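Local atomic coordinates of alpha-acetolactate decarboxylase (Bacillus subtilis subsp. subtilis str. 168, PDB entry 5XNE), a protein that catalyses the decarboxylation of (2S)-2-acetolactate to (R)-acetoin, a step on the bacterial route from pyruvate to butanediol. Residues Gly31-Asp42 / Ile46-Arg56; Leu117-Thr125 / Phe176-Gly185. All coordinates share one frame; numbering follows the deposited sequence.

Contact 1: Gly31-Asp42 / Ile46-Arg56; sequences GDFGIGTFNKLD and IGFDGEFYRLR
The guanidinium of Arg54 lies flat on the Phe38 ring, with the two planes 26° apart and CD2 of Phe38 over the centre of the guanidinium face. From the third strand of an antiparallel beta meander (33-37, 44-48, 51-56), Arg54 reaches Phe38, which follows the first, with CG anti to the backbone N (chi1 -177°) and a bend at chi3. CG of Arg54 covers the same ring face in a CH-pi contact, 3.7 Å from the Phe38 centroid, while the ring edge meets Tyr53 O. At the guanidinium edge, Arg54 NH1 donates to Asp42 O (2.9 Å) on an in-plane lone pair, and water 2 joins NH1 to Asn39 O. Arg54 CD covers one face of the Arg56 guanidinium, which grips the Asp42 carboxylate side-on: NE reaches OD1 at 2.8 Å and NH2 reaches OD2 at 2.9 Å. Arg54 NH1 adds only charge to Asp42 OD2, and its NH2 pairs with Asp68. A leucine in place of Arg54 would probably leave Asp42 O and Asp68 without this partner and strip the cation from the Phe38 face. Phe52 lies against Gly47 CA with one face, and its CZ approaches Phe33 N edge-on at 3.5 Å. Gly34 and Gly47 exchange backbone hydrogen bonds. At the type I' turn of Phe48 to Glu51, Gly50 N donates to Asp32 O at 2.9 Å.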
loop_
_atom_site.group_PDB
_atom_site.type_symbol
_atom_site.label_atom_id
_atom_site.label_comp_id
_atom_site.label_asym_id
_atom_site.label_seq_id
_atom_site.Cartn_x
_atom_site.Cartn_y
_atom_site.Cartn_z
ATOM N N GLY B 31 -13.838 -4.816 10.826
ATOM C CA GLY B 31 -13.502 -6.219 10.867
ATOM C C GLY B 31 -13.914 -6.907 12.143
ATOM O O GLY B 31 -14.325 -6.265 13.113
ATOM N N ASP B 32 -13.792 -8.227 12.125
ATOM C CA ASP B 32 -13.989 -9.031 13.324
ATOM C C ASP B 32 -12.735 -9.822 13.678
ATOM O O ASP B 32 -12.768 -10.714 14.516
ATOM C CB ASP B 32 -15.169 -9.988 13.142
ATOM C CG ASP B 32 -15.063 -10.827 11.878
ATOM O OD1 ASP B 32 -13.944 -11.149 11.421
ATOM O OD2 ASP B 32 -16.140 -11.180 11.333
ATOM N N PHE B 33 -11.621 -9.460 13.042
ATOM C CA PHE B 33 -10.374 -10.206 13.113
ATOM C C PHE B 33 -9.239 -9.204 12.931
ATOM O O PHE B 33 -9.330 -8.351 12.068
ATOM C CB PHE B 33 -10.365 -11.257 12.002
ATOM C CG PHE B 33 -9.126 -12.103 11.923
ATOM C CD1 PHE B 33 -7.952 -11.612 11.338
ATOM C CD2 PHE B 33 -9.161 -13.426 12.339
ATOM C CE1 PHE B 33 -6.834 -12.405 11.223
ATOM C CE2 PHE B 33 -8.048 -14.235 12.212
ATOM C CZ PHE B 33 -6.882 -13.726 11.627
ATOM N N GLY B 34 -8.195 -9.291 13.743
ATOM C CA GLY B 34 -7.041 -8.436 13.494
ATOM C C GLY B 34 -5.962 -8.468 14.553
ATOM O O GLY B 34 -6.097 -9.143 15.586
ATOM N N ILE B 35 -4.876 -7.743 14.268
ATOM C CA ILE B 35 -3.715 -7.649 15.165
ATOM C C ILE B 35 -3.163 -6.233 15.105
ATOM O O ILE B 35 -3.521 -5.446 14.235
ATOM C CB ILE B 35 -2.585 -8.643 14.796
ATOM C CG1 ILE B 35 -2.078 -8.397 13.371
ATOM C CG2 ILE B 35 -3.048 -10.091 14.958
ATOM C CD1 ILE B 35 -0.795 -9.155 13.031
ATOM N N GLY B 36 -2.297 -5.901 16.051
ATOM C CA GLY B 36 -1.677 -4.588 16.027
ATOM C C GLY B 36 -1.166 -4.237 17.400
ATOM O O GLY B 36 -0.809 -5.108 18.206
ATOM N N THR B 37 -1.096 -2.940 17.663
ATOM C CA THR B 37 -0.673 -2.481 18.976
ATOM C C THR B 37 -1.570 -1.321 19.393
ATOM O O THR B 37 -2.580 -1.035 18.754
ATOM C CB THR B 37 0.823 -2.091 18.979
ATOM O OG1 THR B 37 1.253 -1.800 20.315
ATOM C CG2 THR B 37 1.096 -0.879 18.071
ATOM N N PHE B 38 -1.216 -0.689 20.504
ATOM C CA PHE B 38 -2.013 0.375 21.098
ATOM C C PHE B 38 -1.174 1.633 21.226
ATOM O O PHE B 38 0.046 1.573 21.090
ATOM C CB PHE B 38 -2.518 -0.026 22.482
ATOM C CG PHE B 38 -3.484 -1.174 22.472
ATOM C CD1 PHE B 38 -3.036 -2.478 22.314
ATOM C CD2 PHE B 38 -4.834 -0.946 22.655
ATOM C CE1 PHE B 38 -3.938 -3.528 22.299
ATOM C CE2 PHE B 38 -5.737 -2.002 22.662
ATOM C CZ PHE B 38 -5.289 -3.286 22.478
ATOM N N ASN B 39 -1.821 2.752 21.520
ATOM C CA ASN B 39 -1.074 3.977 21.766
ATOM C C ASN B 39 -0.055 3.765 22.875
ATOM O O ASN B 39 -0.278 2.987 23.816
ATOM C CB ASN B 39 -2.016 5.133 22.094
ATOM C CG ASN B 39 -2.506 5.841 20.835
ATOM O OD1 ASN B 39 -2.498 5.258 19.736
ATOM N ND2 ASN B 39 -2.929 7.098 20.979
ATOM N N LYS B 40 1.084 4.432 22.717
ATOM C CA LYS B 40 2.235 4.318 23.615
ATOM C C LYS B 40 2.892 2.933 23.581
ATOM O O LYS B 40 3.754 2.654 24.410
ATOM C CB LYS B 40 1.836 4.666 25.060
ATOM C CG LYS B 40 0.887 5.851 25.193
ATOM C CD LYS B 40 0.732 6.265 26.661
ATOM C CE LYS B 40 2.021 6.913 27.157
ATOM N NZ LYS B 40 2.406 8.124 26.369
ATOM N N LEU B 41 2.538 2.102 22.591
ATOM C CA LEU B 41 2.956 0.685 22.558
ATOM C C LEU B 41 2.526 -0.046 23.830
ATOM O O LEU B 41 3.197 -0.968 24.281
ATOM C CB LEU B 41 4.472 0.521 22.384
ATOM C CG LEU B 41 5.127 0.984 21.094
ATOM C CD1 LEU B 41 6.576 0.511 21.090
ATOM C CD2 LEU B 41 4.377 0.460 19.875
ATOM N N ASP B 42 1.390 0.350 24.390
ATOM C CA ASP B 42 0.908 -0.267 25.620
ATOM C C ASP B 42 0.189 -1.574 25.289
ATOM O O ASP B 42 -1.042 -1.644 25.292
ATOM C CB ASP B 42 -0.000 0.705 26.362
ATOM C CG ASP B 42 -0.437 0.193 27.720
ATOM O OD1 ASP B 42 0.077 -0.854 28.175
ATOM O OD2 ASP B 42 -1.310 0.856 28.321
ATOM N N ILE B 46 -4.903 -8.354 19.681
ATOM C CA ILE B 46 -5.287 -9.549 18.948
ATOM C C ILE B 46 -6.796 -9.700 19.037
ATOM O O ILE B 46 -7.390 -9.417 20.073
ATOM C CB ILE B 46 -4.580 -10.796 19.503
ATOM C CG1 ILE B 46 -4.841 -12.028 18.665
ATOM C CG2 ILE B 46 -4.989 -11.078 20.940
ATOM C CD1 ILE B 46 -4.048 -13.229 19.198
ATOM N N GLY B 47 -7.425 -10.103 17.948
ATOM C CA GLY B 47 -8.841 -10.396 18.004
ATOM C C GLY B 47 -9.287 -11.293 16.879
ATOM O O GLY B 47 -8.678 -11.347 15.807
ATOM N N PHE B 48 -10.372 -12.008 17.140
ATOM C CA PHE B 48 -10.994 -12.878 16.158
ATOM C C PHE B 48 -12.400 -13.178 16.678
ATOM O O PHE B 48 -12.668 -13.031 17.875
ATOM C CB PHE B 48 -10.174 -14.160 15.929
ATOM C CG PHE B 48 -9.657 -14.796 17.189
ATOM C CD1 PHE B 48 -10.418 -15.737 17.877
ATOM C CD2 PHE B 48 -8.398 -14.481 17.669
ATOM C CE1 PHE B 48 -9.931 -16.333 19.039
ATOM C CE2 PHE B 48 -7.901 -15.071 18.827
ATOM C CZ PHE B 48 -8.672 -16.007 19.514
ATOM N N ASP B 49 -13.300 -13.532 15.773
ATOM C CA ASP B 49 -14.712 -13.697 16.105
ATOM C C ASP B 49 -15.294 -12.465 16.808
ATOM O O ASP B 49 -16.222 -12.576 17.618
ATOM C CB ASP B 49 -14.901 -14.943 16.971
ATOM C CG ASP B 49 -14.420 -16.205 16.281
ATOM O OD1 ASP B 49 -14.698 -16.367 15.077
ATOM O OD2 ASP B 49 -13.759 -17.020 16.951
ATOM N N GLY B 50 -14.751 -11.287 16.501
ATOM C CA GLY B 50 -15.260 -10.042 17.058
ATOM C C GLY B 50 -14.786 -9.723 18.461
ATOM O O GLY B 50 -15.168 -8.684 19.016
ATOM N N GLU B 51 -13.950 -10.590 19.028
ATOM C CA GLU B 51 -13.493 -10.441 20.404
ATOM C C GLU B 51 -12.015 -10.046 20.436
ATOM O O GLU B 51 -11.151 -10.834 20.050
ATOM C CB GLU B 51 -13.727 -11.739 21.185
ATOM C CG GLU B 51 -15.209 -12.131 21.237
ATOM C CD GLU B 51 -15.480 -13.419 22.006
ATOM O OE1 GLU B 51 -14.517 -14.128 22.348
ATOM O OE2 GLU B 51 -16.674 -13.720 22.258
ATOM N N PHE B 52 -11.744 -8.816 20.877
ATOM C CA PHE B 52 -10.397 -8.244 20.826
ATOM C C PHE B 52 -9.829 -8.016 22.213
ATOM O O PHE B 52 -10.553 -7.606 23.133
ATOM C CB PHE B 52 -10.409 -6.928 20.039
ATOM C CG PHE B 52 -10.510 -7.127 18.561
ATOM C CD1 PHE B 52 -11.737 -7.429 17.963
ATOM C CD2 PHE B 52 -9.378 -7.039 17.768
ATOM C CE1 PHE B 52 -11.834 -7.629 16.591
ATOM C CE2 PHE B 52 -9.472 -7.245 16.383
ATOM C CZ PHE B 52 -10.702 -7.538 15.804
ATOM N N TYR B 53 -8.527 -8.251 22.347
ATOM C CA TYR B 53 -7.828 -8.141 23.629
ATOM C C TYR B 53 -6.561 -7.312 23.536
ATOM O O TYR B 53 -5.912 -7.276 22.481
ATOM C CB TYR B 53 -7.466 -9.527 24.151
ATOM C CG TYR B 53 -8.659 -10.356 24.555
ATOM C CD1 TYR B 53 -9.338 -11.126 23.628
ATOM C CD2 TYR B 53 -9.103 -10.363 25.878
ATOM C CE1 TYR B 53 -10.434 -11.892 24.002
ATOM C CE2 TYR B 53 -10.201 -11.126 26.261
ATOM C CZ TYR B 53 -10.855 -11.883 25.321
ATOM O OH TYR B 53 -11.940 -12.632 25.704
ATOM N N ARG B 54 -6.221 -6.661 24.653
ATOM C CA ARG B 54 -4.930 -6.016 24.872
ATOM C C ARG B 54 -4.057 -6.939 25.724
ATOM O O ARG B 54 -4.358 -7.179 26.899
ATOM C CB ARG B 54 -5.103 -4.662 25.574
ATOM C CG ARG B 54 -3.793 -3.905 25.777
ATOM C CD ARG B 54 -3.930 -2.766 26.802
ATOM N NE ARG B 54 -4.957 -1.776 26.487
ATOM C CZ ARG B 54 -4.706 -0.553 26.014
ATOM N NH1 ARG B 54 -3.451 -0.178 25.752
ATOM N NH2 ARG B 54 -5.706 0.286 25.776
ATOM N N LEU B 55 -2.991 -7.474 25.146
ATOM C CA LEU B 55 -2.067 -8.348 25.880
ATOM C C LEU B 55 -0.901 -7.541 26.430
ATOM O O LEU B 55 -0.163 -6.922 25.666
ATOM C CB LEU B 55 -1.534 -9.466 24.973
ATOM C CG LEU B 55 -2.346 -10.731 24.679
ATOM C CD1 LEU B 55 -2.323 -11.685 25.867
ATOM C CD2 LEU B 55 -3.771 -10.407 24.290
ATOM N N ARG B 56 -0.725 -7.537 27.750
ATOM C CA ARG B 56 0.363 -6.773 28.354
ATOM C C ARG B 56 1.453 -7.653 28.950
ATOM O O ARG B 56 1.255 -8.841 29.213
ATOM C CB ARG B 56 -0.167 -5.840 29.448
ATOM C CG ARG B 56 -0.930 -4.626 28.959
ATOM C CD ARG B 56 -1.173 -3.681 30.135
ATOM N NE ARG B 56 -1.723 -2.394 29.727
ATOM C CZ ARG B 56 -2.977 -2.010 29.950
ATOM N NH1 ARG B 56 -3.833 -2.814 30.582
ATOM N NH2 ARG B 56 -3.381 -0.817 29.546
HETATM O O HOH W 1 -13.075 -13.600 12.967
HETATM O O HOH W 2 -2.719 2.642 24.915
#

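Contact 2: Leu117-Thr125 / Phe176-Gly185; sequences LFKKVQTRT and FIDEGRNSGG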
loop_
_atom_site.group_PDB
_atom_site.type_symbol
_atom_site.label_atom_id
_atom_site.label_comp_id
_atom_site.label_asym_id
_atom_site.label_seq_id
_atom_site.Cartn_x
_atom_site.Cartn_y
_atom_site.Cartn_z
ATOM N N LEU B 117 -3.330 -26.891 19.753
ATOM C CA LEU B 117 -2.319 -27.026 20.791
ATOM C C LEU B 117 -0.925 -26.856 20.230
ATOM O O LEU B 117 -0.566 -27.450 19.219
ATOM C CB LEU B 117 -2.431 -28.385 21.494
ATOM C CG LEU B 117 -3.457 -28.419 22.626
ATOM C CD1 LEU B 117 -4.893 -28.316 22.107
ATOM C CD2 LEU B 117 -3.271 -29.647 23.518
ATOM N N PHE B 118 -0.135 -26.040 20.908
ATOM C CA PHE B 118 1.206 -25.748 20.459
ATOM C C PHE B 118 2.212 -26.299 21.429
ATOM O O PHE B 118 2.119 -26.055 22.627
ATOM C CB PHE B 118 1.380 -24.246 20.301
ATOM C CG PHE B 118 0.344 -23.639 19.427
ATOM C CD1 PHE B 118 -0.848 -23.192 19.957
ATOM C CD2 PHE B 118 0.540 -23.564 18.067
ATOM C CE1 PHE B 118 -1.818 -22.661 19.154
ATOM C CE2 PHE B 118 -0.421 -23.025 17.263
ATOM C CZ PHE B 118 -1.605 -22.572 17.811
ATOM N N LYS B 119 3.165 -27.056 20.907
ATOM C CA LYS B 119 4.245 -27.566 21.733
ATOM C C LYS B 119 5.049 -26.410 22.315
ATOM O O LYS B 119 5.372 -26.405 23.503
ATOM C CB LYS B 119 5.150 -28.494 20.930
ATOM C CG LYS B 119 6.286 -29.067 21.743
ATOM C CD LYS B 119 6.949 -30.204 21.007
ATOM C CE LYS B 119 7.922 -30.942 21.906
ATOM N NZ LYS B 119 8.925 -30.021 22.502
ATOM N N LYS B 120 5.367 -25.434 21.465
ATOM C CA LYS B 120 6.042 -24.215 21.897
ATOM C C LYS B 120 5.417 -23.002 21.219
ATOM O O LYS B 120 5.001 -23.079 20.067
ATOM C CB LYS B 120 7.535 -24.247 21.568
ATOM C CG LYS B 120 8.311 -25.428 22.137
ATOM C CD LYS B 120 9.783 -25.342 21.748
ATOM C CE LYS B 120 10.390 -26.728 21.548
ATOM N NZ LYS B 120 9.442 -27.665 20.867
ATOM N N VAL B 121 5.338 -21.897 21.952
ATOM C CA VAL B 121 5.123 -20.580 21.350
ATOM C C VAL B 121 6.054 -19.610 22.051
ATOM O O VAL B 121 6.116 -19.593 23.285
ATOM C CB VAL B 121 3.667 -20.062 21.487
ATOM C CG1 VAL B 121 3.499 -18.739 20.722
ATOM C CG2 VAL B 121 2.665 -21.072 20.986
ATOM N N GLN B 122 6.789 -18.815 21.286
ATOM C CA GLN B 122 7.550 -17.731 21.880
ATOM C C GLN B 122 6.963 -16.410 21.438
ATOM O O GLN B 122 6.750 -16.187 20.248
ATOM C CB GLN B 122 9.022 -17.777 21.502
ATOM C CG GLN B 122 9.810 -16.701 22.223
ATOM C CD GLN B 122 11.282 -16.731 21.900
ATOM O OE1 GLN B 122 11.710 -16.279 20.834
ATOM N NE2 GLN B 122 12.071 -17.276 22.817
ATOM N N THR B 123 6.704 -15.541 22.405
ATOM C CA THR B 123 6.146 -14.231 22.111
ATOM C C THR B 123 6.907 -13.110 22.777
ATOM O O THR B 123 7.715 -13.329 23.681
ATOM C CB THR B 123 4.688 -14.111 22.577
ATOM O OG1 THR B 123 4.647 -14.100 24.013
ATOM C CG2 THR B 123 3.833 -15.261 22.032
ATOM N N ARG B 124 6.615 -11.901 22.312
ATOM C CA ARG B 124 6.940 -10.667 23.016
ATOM C C ARG B 124 5.675 -9.855 23.258
ATOM O O ARG B 124 4.670 -10.029 22.563
ATOM C CB ARG B 124 7.919 -9.805 22.227
ATOM C CG ARG B 124 7.340 -9.300 20.902
ATOM C CD ARG B 124 7.131 -7.780 20.914
ATOM N NE ARG B 124 6.337 -7.337 19.771
ATOM C CZ ARG B 124 6.903 -6.888 18.660
ATOM N NH1 ARG B 124 8.241 -6.820 18.620
ATOM N NH2 ARG B 124 6.164 -6.491 17.619
ATOM N N THR B 125 5.724 -8.946 24.224
ATOM C CA THR B 125 4.682 -7.932 24.345
ATOM C C THR B 125 5.356 -6.580 24.468
ATOM O O THR B 125 6.066 -6.327 25.440
ATOM C CB THR B 125 3.761 -8.151 25.556
ATOM O OG1 THR B 125 4.548 -8.162 26.759
ATOM C CG2 THR B 125 2.989 -9.460 25.438
ATOM N N PHE B 176 -0.545 -14.316 19.257
ATOM C CA PHE B 176 -1.051 -15.500 19.949
ATOM C C PHE B 176 -1.793 -15.116 21.225
ATOM O O PHE B 176 -1.385 -14.192 21.922
ATOM C CB PHE B 176 0.116 -16.440 20.284
ATOM C CG PHE B 176 -0.248 -17.550 21.235
ATOM C CD1 PHE B 176 -0.991 -18.637 20.797
ATOM C CD2 PHE B 176 0.160 -17.505 22.557
ATOM C CE1 PHE B 176 -1.324 -19.677 21.686
ATOM C CE2 PHE B 176 -0.172 -18.534 23.451
ATOM C CZ PHE B 176 -0.907 -19.612 23.009
ATOM N N ILE B 177 -2.885 -15.821 21.516
ATOM C CA ILE B 177 -3.524 -15.721 22.829
ATOM C C ILE B 177 -3.932 -17.129 23.275
ATOM O O ILE B 177 -4.369 -17.953 22.465
ATOM C CB ILE B 177 -4.739 -14.750 22.804
ATOM C CG1 ILE B 177 -5.233 -14.470 24.231
ATOM C CG2 ILE B 177 -5.847 -15.269 21.904
ATOM C CD1 ILE B 177 -6.168 -13.264 24.336
ATOM N N ASP B 178 -3.755 -17.420 24.557
ATOM C CA ASP B 178 -4.099 -18.753 25.040
ATOM C C ASP B 178 -5.607 -18.892 25.250
ATOM O O ASP B 178 -6.354 -17.909 25.246
ATOM C CB ASP B 178 -3.339 -19.078 26.329
ATOM C CG ASP B 178 -3.891 -18.352 27.535
ATOM O OD1 ASP B 178 -4.109 -17.124 27.476
ATOM O OD2 ASP B 178 -4.133 -19.029 28.557
ATOM N N GLU B 179 -6.072 -20.128 25.414
ATOM C CA GLU B 179 -7.510 -20.353 25.538
ATOM C C GLU B 179 -8.067 -19.700 26.806
ATOM O O GLU B 179 -9.222 -19.282 26.837
ATOM C CB GLU B 179 -7.834 -21.848 25.524
ATOM C CG GLU B 179 -9.328 -22.127 25.363
ATOM C CD GLU B 179 -9.739 -22.328 23.907
ATOM O OE1 GLU B 179 -8.866 -22.207 23.017
ATOM O OE2 GLU B 179 -10.935 -22.591 23.649
ATOM N N GLY B 180 -7.231 -19.579 27.834
ATOM C CA GLY B 180 -7.631 -18.917 29.065
ATOM C C GLY B 180 -7.695 -17.399 28.967
ATOM O O GLY B 180 -8.082 -16.730 29.920
ATOM N N ARG B 181 -7.314 -16.865 27.808
ATOM C CA ARG B 181 -7.320 -15.423 27.557
ATOM C C ARG B 181 -6.547 -14.621 28.616
ATOM O O ARG B 181 -7.060 -13.641 29.149
ATOM C CB ARG B 181 -8.759 -14.891 27.462
ATOM C CG ARG B 181 -9.632 -15.560 26.409
ATOM C CD ARG B 181 -9.092 -15.348 24.999
ATOM N NE ARG B 181 -10.000 -15.850 23.974
ATOM C CZ ARG B 181 -9.771 -16.925 23.224
ATOM N NH1 ARG B 181 -8.652 -17.630 23.369
ATOM N NH2 ARG B 181 -10.664 -17.295 22.321
ATOM N N ASN B 182 -5.316 -15.027 28.902
ATOM C CA ASN B 182 -4.445 -14.237 29.772
ATOM C C ASN B 182 -3.115 -13.872 29.135
ATOM O O ASN B 182 -2.565 -12.790 29.370
ATOM C CB ASN B 182 -4.174 -14.990 31.073
ATOM C CG ASN B 182 -5.423 -15.174 31.902
ATOM O OD1 ASN B 182 -6.010 -14.202 32.378
ATOM N ND2 ASN B 182 -5.836 -16.423 32.085
ATOM N N SER B 183 -2.595 -14.782 28.326
ATOM C CA SER B 183 -1.205 -14.698 27.916
ATOM C C SER B 183 -1.075 -14.805 26.416
ATOM O O SER B 183 -1.968 -15.325 25.745
ATOM C CB SER B 183 -0.381 -15.808 28.578
ATOM O OG SER B 183 -0.384 -15.689 29.994
ATOM N N GLY B 184 0.054 -14.317 25.915
ATOM C CA GLY B 184 0.406 -14.460 24.516
ATOM C C GLY B 184 1.233 -13.279 24.061
ATOM O O GLY B 184 2.142 -12.823 24.761
ATOM N N GLY B 185 0.923 -12.774 22.877
ATOM C CA GLY B 185 1.628 -11.617 22.363
ATOM C C GLY B 185 1.993 -11.755 20.905
ATOM O O GLY B 185 1.361 -12.506 20.162
#
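Aromatic and aliphatic contacts join Phe118 and Val121 to Phe176 in the buried beta core of the decarboxylase. Phe176 turns its ring edge toward the face of Phe118 in an offset edge-to-face pair, planes at 83° and centroids 5.7 Å apart; Phe118 CE1 lies 3.9 Å from Phe176 CE1. Val121 covers one face of Phe176: CG2 sits over the ring centre in a CH-pi contact, 4.2 Å from the centroid, and CG1 lies 4.0 Å from Phe176 CG. With Phe176 CG anti to the backbone N (chi1 168°), the ring reaches across to both residues, and Ile155 of strand 151-160 packs on both phenylalanines.

The polar part is a single side-chain hydrogen bond, in which Thr123 OG1 donates to Gly184 O at 2.9 Å from well above the carbonyl plane. Thr125 CG2 approaches the same oxygen at 3.5 Å.

Backbone contact follows at Gly185, whose CA lies 3.4 Å from Arg124 O as a CA-H...O contact; a beta carbon on Gly185 would collide with that oxygen. Across these two segments the chemistry is thus mostly apolar, and the buried Thr123 hydroxyl, satisfied by the Gly184 carbonyl, gives it one directional polar tie to the glycine pair.

Contact 1 closes before contact 2 opens along the chain, and their centres lie about 14 Å apart. The two meet directly: Leu55 CD1 packs 3.4 Å from Ser183 C, and Ile46 CD1 lies 3.6 Å from Phe176 C. Strand 171-178 is shared ground, since it begins the second segment of contact 2 while its His173 and His175 touch Ile35 of contact 1. These two histidines and His186, on strand 184-192 just past contact 2, bind the zinc ion. Contact 2 reaches the edge of the zinc site through the Arg124 side chain, about 4 Å from the metal, while contact 1 stands farther back, in touch with two of the ligand histidines through Ile35.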